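Local coordinates for UPF0147 protein MMP1188 (Methanococcus maripaludis S2, PDB 2QZG) that is of unknown function but folds as a compact bundle of four helices that pairs with a second copy of itself, at residues V27-V32 against P75-T80; R34-A39 against D66-D71; T60-L65 against E88-K93. All coordinates share one frame; numbering follows the deposited sequence.

Contact 1 of 3, residues V27-V32 against P75-T80; sequences VEDTTV and PIHTRT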
# COMPACT_ATOMS: atom_id res chain seq x y z
N VAL C 27 15.52 -3.84 -2.36
CA VAL C 27 16.66 -4.74 -2.55
C VAL C 27 17.77 -4.04 -3.33
O VAL C 27 18.94 -4.13 -2.97
CB VAL C 27 16.25 -6.10 -3.20
CG1 VAL C 27 17.48 -6.95 -3.62
CG2 VAL C 27 15.38 -6.91 -2.24
N GLU C 28 17.40 -3.33 -4.39
CA GLU C 28 18.39 -2.67 -5.25
C GLU C 28 18.77 -1.27 -4.75
O GLU C 28 19.57 -0.59 -5.38
CB GLU C 28 17.88 -2.62 -6.70
CG GLU C 28 17.60 -4.02 -7.27
CD GLU C 28 17.11 -4.04 -8.72
OE1 GLU C 28 17.36 -3.07 -9.47
OE2 GLU C 28 16.48 -5.06 -9.11
N ASP C 29 18.20 -0.85 -3.62
CA ASP C 29 18.37 0.50 -3.09
C ASP C 29 19.63 0.60 -2.23
O ASP C 29 19.69 0.07 -1.13
CB ASP C 29 17.11 0.92 -2.31
CG ASP C 29 17.16 2.35 -1.81
OD1 ASP C 29 18.24 3.00 -1.79
OD2 ASP C 29 16.08 2.83 -1.41
N THR C 30 20.65 1.28 -2.75
CA THR C 30 21.97 1.34 -2.12
C THR C 30 22.05 2.21 -0.85
O THR C 30 23.03 2.14 -0.11
CB THR C 30 23.04 1.85 -3.12
OG1 THR C 30 22.69 3.17 -3.55
CG2 THR C 30 23.15 0.91 -4.34
N THR C 31 21.02 3.03 -0.62
CA THR C 31 20.97 3.88 0.58
C THR C 31 20.46 3.12 1.80
O THR C 31 20.29 3.70 2.88
CB THR C 31 20.06 5.11 0.37
OG1 THR C 31 18.73 4.67 0.06
CG2 THR C 31 20.58 6.01 -0.75
N VAL C 32 20.20 1.83 1.63
CA VAL C 32 19.61 1.02 2.69
C VAL C 32 20.65 0.07 3.26
O VAL C 32 21.43 -0.53 2.50
CB VAL C 32 18.32 0.27 2.18
CG1 VAL C 32 17.61 -0.44 3.33
CG2 VAL C 32 17.36 1.25 1.56
N PRO C 75 15.97 3.79 7.14
CA PRO C 75 15.69 5.10 6.56
C PRO C 75 14.20 5.36 6.49
O PRO C 75 13.42 4.42 6.31
CB PRO C 75 16.26 5.00 5.14
CG PRO C 75 17.16 3.76 5.14
CD PRO C 75 16.54 2.86 6.14
N ILE C 76 13.81 6.63 6.63
CA ILE C 76 12.40 7.04 6.59
C ILE C 76 11.69 6.53 5.33
O ILE C 76 10.63 5.89 5.43
CB ILE C 76 12.22 8.58 6.77
CG1 ILE C 76 12.73 9.00 8.15
CG2 ILE C 76 10.76 8.98 6.57
CD1 ILE C 76 12.59 10.50 8.51
N HIS C 77 12.31 6.75 4.16
CA HIS C 77 11.72 6.38 2.88
C HIS C 77 11.44 4.88 2.79
O HIS C 77 10.39 4.45 2.33
CB HIS C 77 12.55 6.89 1.69
CG HIS C 77 13.79 6.09 1.39
ND1 HIS C 77 14.94 6.19 2.14
CD2 HIS C 77 14.07 5.21 0.40
CE1 HIS C 77 15.87 5.39 1.64
NE2 HIS C 77 15.37 4.79 0.58
N THR C 78 12.39 4.08 3.26
CA THR C 78 12.22 2.65 3.30
C THR C 78 11.07 2.25 4.23
O THR C 78 10.28 1.38 3.90
CB THR C 78 13.51 1.97 3.71
OG1 THR C 78 14.58 2.55 2.96
CG2 THR C 78 13.45 0.47 3.41
N ARG C 79 10.98 2.89 5.40
CA ARG C 79 9.94 2.55 6.36
C ARG C 79 8.55 2.68 5.71
O ARG C 79 7.68 1.83 5.92
CB ARG C 79 10.08 3.43 7.60
CG ARG C 79 9.19 3.00 8.75
CD ARG C 79 9.40 3.90 9.97
NE ARG C 79 10.76 3.80 10.51
CZ ARG C 79 11.22 2.74 11.19
NH1 ARG C 79 10.44 1.69 11.40
NH2 ARG C 79 12.47 2.75 11.65
N THR C 80 8.37 3.75 4.92
CA THR C 80 7.12 4.01 4.18
C THR C 80 6.86 2.97 3.11
O THR C 80 5.72 2.51 2.94
CB THR C 80 7.10 5.46 3.57
OG1 THR C 80 6.94 6.41 4.62
CG2 THR C 80 5.91 5.65 2.59
O HOH W 1 14.35 1.49 0.56
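Asp29 holds CG anti to its backbone N (chi1 -176°), while His77 turns its ring into the crowded position between its own backbone N and carbonyl carbon (chi1 78°), and the two side chains thereby meet tip to tip. The setting is a loop-to-helix contact in a four-helix bundle: an Asx turn built on Asp29, inside a type I beta turn running to Val32, faces the N-terminal end of helix 76-90, where Pro75 is the N-cap residue. The carboxylate divides its work. Asp29 OD1 looks back into its own loop and is met from above the carboxylate plane by the backbone N of Thr31. Thr31 OG1 donates to the same Asp29 OD1 at 2.5 Å. Asp29 OD2 accepts from His77 NE2 at 2.9 Å through its syn lone pair, lying almost exactly in the ring plane although carboxylate and imidazole are turned 44° apart. Two donors on Asp29 OD1 would help keep the carboxylate ionised, and its negative charge would in turn probably favour a protonated His77. Deeper in, Val32 CG2 meets Thr78 OG1 at 3.4 Å. A single water completes the join, donating to Asp29 OD2 and accepting from Thr78 OG1 at 2.6 Å.

Contact 2 of 3, residues R34-A39 against D66-D71; sequences RNIRAA and DDISED
Two side chains in the first turn of helix 34-46, Asn35 and Ile36, face two at the end of helix 54-68 and in the turn that follows it, Ile68 and Asp71. Asn35 and Asp71 reach for one another tip to tip. Asn35 ND2 donates to Asp71 OD2 at 2.9 Å, and the acceptor lies close to the amide plane; the carboxylate, however, is turned 46° against that amide, so the N-H arrives well above its plane and the bond is bent (142°). Beside this polar bridge Ile68 crosses Ile36 obliquely, CG1 on CG1 at 3.6 Å. The same Ile68 CG1 rests 3.8 Å from Ala39 CB, the small residue one turn further on, while Ile68 CD1 slants across Asn35, 3.6 Å from its ND2. Ile68 has chi1 -149°, off a staggered value, with CG2 in the crowded position between backbone N and carbonyl carbon. Ile36 CD1 passes obliquely by Asp71, 3.8 Å from its OD1. A type I turn from Ile68 to Asp71 brings the carboxylate back toward helix 34-46, and Asp71 OD1 also receives a weak hydrogen bond from the backbone N of Asn73. An alanine in place of Asp71 would probably loosen the turn from helix 34-46, since the Asn35 bond and the weak Asn73 one would both be lost. The chemistry implies a layered joint, an isoleucine-alanine seam inside and one hydrogen bond, probably charge-assisted, at its margin.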
# COMPACT_ATOMS: atom_id res chain seq x y z
N ARG C 34 22.53 -3.12 4.38
CA ARG C 34 22.51 -4.41 3.71
C ARG C 34 21.60 -5.42 4.40
O ARG C 34 20.98 -6.23 3.73
CB ARG C 34 23.95 -4.94 3.52
CG ARG C 34 24.74 -4.08 2.56
CD ARG C 34 26.02 -4.69 2.12
NE ARG C 34 25.84 -5.54 0.96
CZ ARG C 34 26.09 -5.16 -0.29
NH1 ARG C 34 26.53 -3.93 -0.56
NH2 ARG C 34 25.88 -6.02 -1.27
N ASN C 35 21.49 -5.36 5.73
CA ASN C 35 20.61 -6.29 6.44
C ASN C 35 19.11 -6.08 6.14
O ASN C 35 18.32 -7.02 6.17
CB ASN C 35 20.88 -6.26 7.95
CG ASN C 35 20.41 -4.97 8.60
OD1 ASN C 35 20.80 -3.88 8.18
ND2 ASN C 35 19.58 -5.10 9.63
N ILE C 36 18.73 -4.85 5.83
CA ILE C 36 17.33 -4.52 5.55
C ILE C 36 16.99 -4.86 4.10
O ILE C 36 15.89 -5.36 3.81
CB ILE C 36 17.02 -3.04 5.87
CG1 ILE C 36 17.13 -2.79 7.38
CG2 ILE C 36 15.63 -2.64 5.37
CD1 ILE C 36 17.43 -1.34 7.76
N ARG C 37 17.91 -4.55 3.20
CA ARG C 37 17.88 -5.03 1.83
C ARG C 37 17.81 -6.58 1.73
O ARG C 37 17.09 -7.11 0.88
CB ARG C 37 19.12 -4.53 1.09
CG ARG C 37 19.24 -3.00 0.99
CD ARG C 37 20.63 -2.58 0.44
NE ARG C 37 20.82 -3.04 -0.93
CZ ARG C 37 21.93 -2.92 -1.66
NH1 ARG C 37 23.03 -2.35 -1.17
NH2 ARG C 37 21.93 -3.39 -2.89
N ALA C 38 18.58 -7.28 2.57
CA ALA C 38 18.52 -8.75 2.61
C ALA C 38 17.16 -9.24 3.13
O ALA C 38 16.60 -10.21 2.60
CB ALA C 38 19.66 -9.34 3.43
N ALA C 39 16.62 -8.56 4.15
CA ALA C 39 15.28 -8.85 4.68
C ALA C 39 14.18 -8.71 3.62
O ALA C 39 13.23 -9.50 3.59
CB ALA C 39 14.96 -7.97 5.88
N ASP C 66 8.42 -7.26 9.41
CA ASP C 66 8.11 -6.82 10.78
C ASP C 66 9.31 -6.98 11.71
O ASP C 66 9.54 -6.14 12.56
CB ASP C 66 6.92 -7.59 11.37
CG ASP C 66 5.59 -7.07 10.89
OD1 ASP C 66 5.53 -6.09 10.11
OD2 ASP C 66 4.56 -7.65 11.31
N ASP C 67 10.06 -8.06 11.53
CA ASP C 67 11.27 -8.30 12.33
C ASP C 67 12.33 -7.24 12.08
O ASP C 67 13.06 -6.86 12.99
CB ASP C 67 11.86 -9.69 12.01
CG ASP C 67 11.02 -10.84 12.56
OD1 ASP C 67 9.84 -10.63 12.98
OD2 ASP C 67 11.55 -11.98 12.54
N ILE C 68 12.43 -6.77 10.84
CA ILE C 68 13.46 -5.81 10.46
C ILE C 68 13.02 -4.37 10.72
O ILE C 68 13.82 -3.44 10.67
CB ILE C 68 13.92 -6.02 8.98
CG1 ILE C 68 15.39 -5.63 8.80
CG2 ILE C 68 13.00 -5.30 7.99
CD1 ILE C 68 16.38 -6.70 9.22
N SER C 69 11.73 -4.20 11.03
CA SER C 69 11.11 -2.90 11.28
C SER C 69 11.60 -2.29 12.57
O SER C 69 11.51 -1.08 12.75
CB SER C 69 9.59 -3.04 11.33
OG SER C 69 9.14 -3.46 12.63
N GLU C 70 12.11 -3.13 13.46
CA GLU C 70 12.58 -2.69 14.77
C GLU C 70 14.06 -2.28 14.72
O GLU C 70 14.65 -1.92 15.74
CB GLU C 70 12.32 -3.78 15.81
CG GLU C 70 11.96 -3.25 17.21
CD GLU C 70 10.53 -2.74 17.31
OE1 GLU C 70 9.66 -3.21 16.54
OE2 GLU C 70 10.27 -1.86 18.16
N ASP C 71 14.64 -2.35 13.52
CA ASP C 71 16.01 -1.92 13.25
C ASP C 71 16.09 -0.40 13.38
O ASP C 71 15.37 0.32 12.69
CB ASP C 71 16.43 -2.36 11.85
CG ASP C 71 17.93 -2.53 11.70
OD1 ASP C 71 18.62 -1.53 11.39
OD2 ASP C 71 18.41 -3.67 11.87

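Contact 3 of 3, residues T60-L65 against E88-K93; sequences TAIQYL and ELETIK
Ile62 lays its CG1-CD1 arm along the base of Leu89, with Ile62 CG1 3.6 Å from Leu89 CB, and the two side chains lie alongside, each pointing back past the other. Ile62 keeps CG1 anti to its carbonyl carbon and stretches onward to CD1 (chi2 167°), so the methyl tip passes beyond Leu89 and Ile62 CD1 arrives 3.6 Å from Glu90 CG. Ile62 and Glu90 run roughly perpendicular here, and the aliphatic stem of the glutamate makes the touch. Leu89, for its part, sends CD1 the other way, toward the surface of helix 54-68. Leu89 CD1 lies 3.9 Å from Ala61 CB and 4.2 Å from Leu65 CD1, so three residues on one side of helix 54-68 receive a single leucine. The small Ala61 lets the methyl come close to the helix, and no hydrogen bond joins the segments: the join is apolar packing alone.

Behind the contact, Ala43 of helix 34-46 packs against both Ala61 and Leu65, Leu65 also meets Leu23 of helix 12-27, and Leu47 touches Ala61 and Leu89 from the loop.

Near the C-terminal end of helix 76-90, Glu88 O accepts from the backbone N of Thr91. The hydroxyl Thr91 OG1 donates to the same Glu88 O at 2.6 Å, coming in along a lone pair within the plane of the carbonyl. That hydroxyl is also hydrogen-bonded to Trp83 NE1 of the second subunit, so this part of the helix lies at the interface between the two copies. Aliphatic packing of this kind between consecutive helices is typical of the core of a small helical bundle; here the helix end also meets the second subunit of the two-chain assembly.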
# COMPACT_ATOMS: atom_id res chain seq x y z
N THR C 60 4.72 -15.09 6.25
CA THR C 60 6.16 -15.29 6.34
C THR C 60 6.89 -14.05 5.81
O THR C 60 7.86 -13.59 6.42
CB THR C 60 6.59 -16.53 5.55
OG1 THR C 60 5.81 -17.65 5.99
CG2 THR C 60 8.10 -16.83 5.73
N ALA C 61 6.42 -13.53 4.68
CA ALA C 61 6.99 -12.31 4.10
C ALA C 61 6.77 -11.11 5.03
O ALA C 61 7.69 -10.31 5.24
CB ALA C 61 6.39 -12.05 2.76
N ILE C 62 5.57 -11.01 5.61
CA ILE C 62 5.27 -9.95 6.56
C ILE C 62 6.21 -10.06 7.74
O ILE C 62 6.72 -9.05 8.21
CB ILE C 62 3.80 -9.98 7.05
CG1 ILE C 62 2.86 -9.54 5.92
CG2 ILE C 62 3.62 -9.11 8.28
CD1 ILE C 62 1.37 -9.84 6.21
N GLN C 63 6.43 -11.30 8.20
CA GLN C 63 7.26 -11.56 9.37
C GLN C 63 8.68 -11.06 9.18
O GLN C 63 9.22 -10.40 10.05
CB GLN C 63 7.28 -13.05 9.71
CG GLN C 63 7.83 -13.37 11.08
CD GLN C 63 6.76 -13.45 12.14
OE1 GLN C 63 6.00 -14.43 12.21
NE2 GLN C 63 6.70 -12.43 13.01
N TYR C 64 9.28 -11.38 8.03
CA TYR C 64 10.61 -10.85 7.68
C TYR C 64 10.68 -9.33 7.80
O TYR C 64 11.63 -8.78 8.34
CB TYR C 64 11.03 -11.25 6.26
CG TYR C 64 11.62 -12.63 6.15
CD1 TYR C 64 12.86 -12.94 6.75
CD2 TYR C 64 10.96 -13.65 5.45
CE1 TYR C 64 13.41 -14.23 6.65
CE2 TYR C 64 11.51 -14.94 5.36
CZ TYR C 64 12.73 -15.22 5.96
OH TYR C 64 13.27 -16.49 5.86
N LEU C 65 9.64 -8.66 7.30
CA LEU C 65 9.59 -7.20 7.28
C LEU C 65 9.31 -6.62 8.65
O LEU C 65 9.91 -5.60 9.02
CB LEU C 65 8.56 -6.73 6.25
CG LEU C 65 8.96 -7.05 4.80
CD1 LEU C 65 7.80 -6.74 3.85
CD2 LEU C 65 10.25 -6.31 4.37
N GLU C 88 -0.37 -4.19 1.71
CA GLU C 88 -0.79 -4.98 0.55
C GLU C 88 -0.72 -6.48 0.80
O GLU C 88 -1.66 -7.19 0.45
CB GLU C 88 0.03 -4.60 -0.66
CG GLU C 88 -0.21 -3.17 -1.15
CD GLU C 88 0.81 -2.78 -2.20
OE1 GLU C 88 1.52 -3.68 -2.66
OE2 GLU C 88 0.91 -1.60 -2.58
N LEU C 89 0.36 -6.95 1.44
CA LEU C 89 0.48 -8.38 1.83
C LEU C 89 -0.68 -8.84 2.70
O LEU C 89 -1.14 -9.97 2.58
CB LEU C 89 1.81 -8.65 2.55
CG LEU C 89 3.02 -8.84 1.63
CD1 LEU C 89 4.36 -8.69 2.37
CD2 LEU C 89 2.95 -10.21 0.93
N GLU C 90 -1.17 -7.94 3.54
CA GLU C 90 -2.26 -8.25 4.46
C GLU C 90 -3.61 -8.47 3.76
O GLU C 90 -4.46 -9.14 4.32
CB GLU C 90 -2.34 -7.20 5.58
CG GLU C 90 -1.10 -7.30 6.47
CD GLU C 90 -1.08 -6.38 7.66
OE1 GLU C 90 -1.43 -5.18 7.53
OE2 GLU C 90 -0.69 -6.87 8.74
N THR C 91 -3.77 -7.95 2.54
CA THR C 91 -4.97 -8.13 1.70
C THR C 91 -4.94 -9.44 0.90
O THR C 91 -5.92 -9.80 0.25
CB THR C 91 -5.12 -6.99 0.66
OG1 THR C 91 -4.12 -7.12 -0.36
CG2 THR C 91 -5.01 -5.62 1.32
N ILE C 92 -3.81 -10.13 0.92
CA ILE C 92 -3.66 -11.39 0.19
C ILE C 92 -4.43 -12.50 0.91
O ILE C 92 -3.96 -13.07 1.90
CB ILE C 92 -2.14 -11.74 0.02
CG1 ILE C 92 -1.38 -10.61 -0.68
CG2 ILE C 92 -1.95 -13.08 -0.71
CD1 ILE C 92 -1.95 -10.13 -2.02
N LYS C 93 -5.65 -12.77 0.44
CA LYS C 93 -6.52 -13.81 1.02
C LYS C 93 -7.44 -14.44 -0.02
O LYS C 93 -7.30 -14.20 -1.23
CB LYS C 93 -7.32 -13.26 2.22
CG LYS C 93 -8.40 -12.27 1.89
CD LYS C 93 -9.32 -12.03 3.09
CE LYS C 93 -10.44 -11.05 2.75
NZ LYS C 93 -11.62 -11.23 3.65

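From the N terminus, helix 12-27 leads into the loop 27-32, which contact 1 ties to the start of helix 76-90, closing the longest of the three loops. Contact 2 is nested within that loop, joining the beginning of helix 34-46 to the end of helix 54-68. Contact 3 then crosses both, linking helix 54-68 to the C-terminal end of helix 76-90. Contacts 1 and 2 touch directly: Arg37 NE probably hydrogen-bonds Val27 O, and Arg79 NH1 probably does so to Ser69 O. Contacts 2 and 3 meet where Ala39 packs on Tyr64, whereas contacts 1 and 3 have centres about 18 Å apart and do not touch, though both use helix 76-90.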